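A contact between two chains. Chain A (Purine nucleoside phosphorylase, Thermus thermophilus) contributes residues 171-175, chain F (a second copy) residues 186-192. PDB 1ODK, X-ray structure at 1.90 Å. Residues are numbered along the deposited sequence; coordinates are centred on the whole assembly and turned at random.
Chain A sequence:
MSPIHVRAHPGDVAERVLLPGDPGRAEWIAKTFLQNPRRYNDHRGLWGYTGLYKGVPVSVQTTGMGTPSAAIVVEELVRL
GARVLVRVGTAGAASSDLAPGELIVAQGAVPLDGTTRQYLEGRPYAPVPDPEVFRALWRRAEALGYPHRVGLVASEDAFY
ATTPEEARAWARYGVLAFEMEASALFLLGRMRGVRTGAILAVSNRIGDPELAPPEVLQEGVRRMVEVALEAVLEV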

# COMPACT_ATOMS: atom_id res chain seq x y z
N ALA A 171 19.83 8.05 -7.14
CA ALA A 171 20.54 9.20 -7.71
C ALA A 171 20.02 9.52 -9.11
O ALA A 171 20.03 10.66 -9.54
CB ALA A 171 22.04 8.92 -7.77
N ARG A 172 19.56 8.50 -9.82
CA ARG A 172 19.05 8.70 -11.17
C ARG A 172 17.72 9.47 -11.12
O ARG A 172 17.22 9.94 -12.15
CB ARG A 172 18.87 7.35 -11.87
CG ARG A 172 20.19 6.60 -12.07
CD ARG A 172 20.03 5.36 -12.95
NE ARG A 172 19.95 4.10 -12.19
CZ ARG A 172 20.95 3.58 -11.49
NH1 ARG A 172 22.12 4.19 -11.43
NH2 ARG A 172 20.78 2.43 -10.86
N TYR A 173 17.17 9.60 -9.92
CA TYR A 173 15.91 10.31 -9.72
C TYR A 173 16.12 11.65 -9.05
O TYR A 173 15.16 12.29 -8.62
CB TYR A 173 14.95 9.43 -8.92
CG TYR A 173 14.44 8.28 -9.75
CD1 TYR A 173 13.26 8.41 -10.49
CD2 TYR A 173 15.17 7.10 -9.87
CE1 TYR A 173 12.82 7.38 -11.32
CE2 TYR A 173 14.74 6.07 -10.70
CZ TYR A 173 13.56 6.22 -11.42
OH TYR A 173 13.14 5.20 -12.25
N GLY A 174 17.37 12.07 -8.96
CA GLY A 174 17.68 13.36 -8.37
C GLY A 174 18.19 13.37 -6.94
O GLY A 174 18.55 14.44 -6.43
N VAL A 175 18.22 12.21 -6.29
CA VAL A 175 18.68 12.16 -4.91
C VAL A 175 20.20 12.32 -4.84
O VAL A 175 20.95 11.51 -5.38
CB VAL A 175 18.29 10.84 -4.22
CG1 VAL A 175 18.78 10.85 -2.77
CG2 VAL A 175 16.77 10.67 -4.25
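Chain F 186-192: FLLGRMR

No direct hydrogen bond joins these two segments; three waters bridge the chains instead, two between backbone carbonyls and one between a carbonyl and an arginine side chain. Water 1 donates to Ala A171 O (3.1 Å) and to Arg F190 O (3.0 Å). Water 2 donates to Arg A172 O (2.7 Å) and to Met F191 O (2.9 Å). Such mediation suits the meeting of two carbonyls, which have no proton to offer each other: each of these waters spends its two protons on one carbonyl from each chain. Water 3 works differently, donating to Gly A174 O (2.6 Å) while accepting from Arg F190 NE (3.0 Å), so that the arginine side chain is tied to the chain A backbone through a single molecule.

The chain A segment is a type I beta turn from Ala A171 to Gly A174, closed by a hydrogen bond from Gly A174 N to Ala A171 O (3.1 Å). Chain F presents a helix that begins before Phe F186 and includes residues up to Met F191. Its backbone bond from Met F191 N to Leu F187 O (2.9 Å) holds these two residues one turn apart, and both reach the same tyrosine. The backbones come close at two places: Tyr A173 CA lies 5.2 Å from Met F191 CA, and Gly A174 CA lies 5.2 Å from Arg F190 CA. Thus, as chain A advances from Tyr A173 to Gly A174, its nearest partner on chain F steps back from Met F191 to Arg F190.

Glycine is well suited to its place at Gly A174. Its phi of 101° and psi of -5° would jam a CB against the preceding carbonyl oxygen, and an ideal CB would also lie only 2.8 Å from Arg F190 CG. Without one, the arginine can pass close by, with its CD 4.0 Å from Gly A174 CA. The CA-to-CB bond of Arg F190 points toward chain A, bringing its CB to 3.4 Å from Tyr A173 O. Arginine suits the site by offering an aliphatic stem beside the glycine and a polar NE for water 3.

The CA-to-CB bond of Tyr A173 points away, yet its ring comes nearer to the helix and is broad enough to meet both leucine and methionine. Leu F187, branched and apolar, places a methyl at the ring edge, its CD1 3.8 Å from Tyr A173 CD1. Met F191 SD lies 3.6 Å from Tyr A173 CE1 and 4.8 Å from the ring centroid, an oblique sulfur-aromatic approach. The long, flexible methionine suits this place: its CA-to-CB bond points sideways, but the side chain's end comes nearer to the ring.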

# COMPACT_ATOMS: atom_id res chain seq x y z
N PHE F 186 8.09 17.48 -12.98
CA PHE F 186 9.22 17.57 -12.06
C PHE F 186 10.01 16.25 -11.98
O PHE F 186 11.25 16.26 -11.96
CB PHE F 186 8.73 17.98 -10.66
CG PHE F 186 8.21 19.40 -10.59
CD1 PHE F 186 7.55 19.86 -9.45
CD2 PHE F 186 8.38 20.28 -11.66
CE1 PHE F 186 7.06 21.16 -9.37
CE2 PHE F 186 7.90 21.60 -11.59
CZ PHE F 186 7.24 22.04 -10.44
N LEU F 187 9.30 15.13 -11.93
CA LEU F 187 9.96 13.83 -11.89
C LEU F 187 10.78 13.60 -13.15
O LEU F 187 11.95 13.24 -13.09
CB LEU F 187 8.95 12.69 -11.74
CG LEU F 187 9.48 11.25 -11.88
CD1 LEU F 187 10.48 10.92 -10.77
CD2 LEU F 187 8.30 10.28 -11.83
N LEU F 188 10.16 13.81 -14.31
CA LEU F 188 10.86 13.61 -15.58
C LEU F 188 12.04 14.57 -15.71
O LEU F 188 13.06 14.24 -16.32
CB LEU F 188 9.88 13.78 -16.75
CG LEU F 188 8.90 12.60 -16.89
CD1 LEU F 188 7.82 12.89 -17.92
CD2 LEU F 188 9.69 11.35 -17.29
N GLY F 189 11.91 15.75 -15.11
CA GLY F 189 13.00 16.71 -15.15
C GLY F 189 14.25 16.06 -14.57
O GLY F 189 15.32 16.14 -15.16
N ARG F 190 14.11 15.43 -13.41
CA ARG F 190 15.25 14.77 -12.78
C ARG F 190 15.67 13.50 -13.55
O ARG F 190 16.85 13.28 -13.79
CB ARG F 190 14.94 14.42 -11.32
CG ARG F 190 14.90 15.63 -10.36
CD ARG F 190 16.20 16.42 -10.43
NE ARG F 190 16.50 17.21 -9.22
CZ ARG F 190 15.88 18.33 -8.86
NH1 ARG F 190 14.89 18.83 -9.60
NH2 ARG F 190 16.26 18.98 -7.77
N MET F 191 14.70 12.69 -13.95
CA MET F 191 15.00 11.45 -14.68
C MET F 191 15.70 11.66 -16.01
O MET F 191 16.63 10.93 -16.36
CB MET F 191 13.72 10.66 -14.94
CG MET F 191 13.05 10.10 -13.70
SD MET F 191 11.49 9.28 -14.07
CE MET F 191 12.05 7.84 -14.98
N ARG F 192 15.24 12.67 -16.76
CA ARG F 192 15.79 12.96 -18.08
C ARG F 192 16.83 14.08 -18.10
O ARG F 192 17.28 14.49 -19.17
CB ARG F 192 14.65 13.31 -19.04
CG ARG F 192 13.52 12.29 -19.04
CD ARG F 192 14.02 10.87 -19.27
NE ARG F 192 12.89 9.93 -19.31
CZ ARG F 192 12.94 8.67 -18.86
NH1 ARG F 192 11.86 7.91 -18.94
NH2 ARG F 192 14.06 8.19 -18.34
O HOH W 1 18.85 12.54 -11.64
O HOH W 2 18.65 10.32 -14.44
O HOH W 3 18.47 17.02 -6.93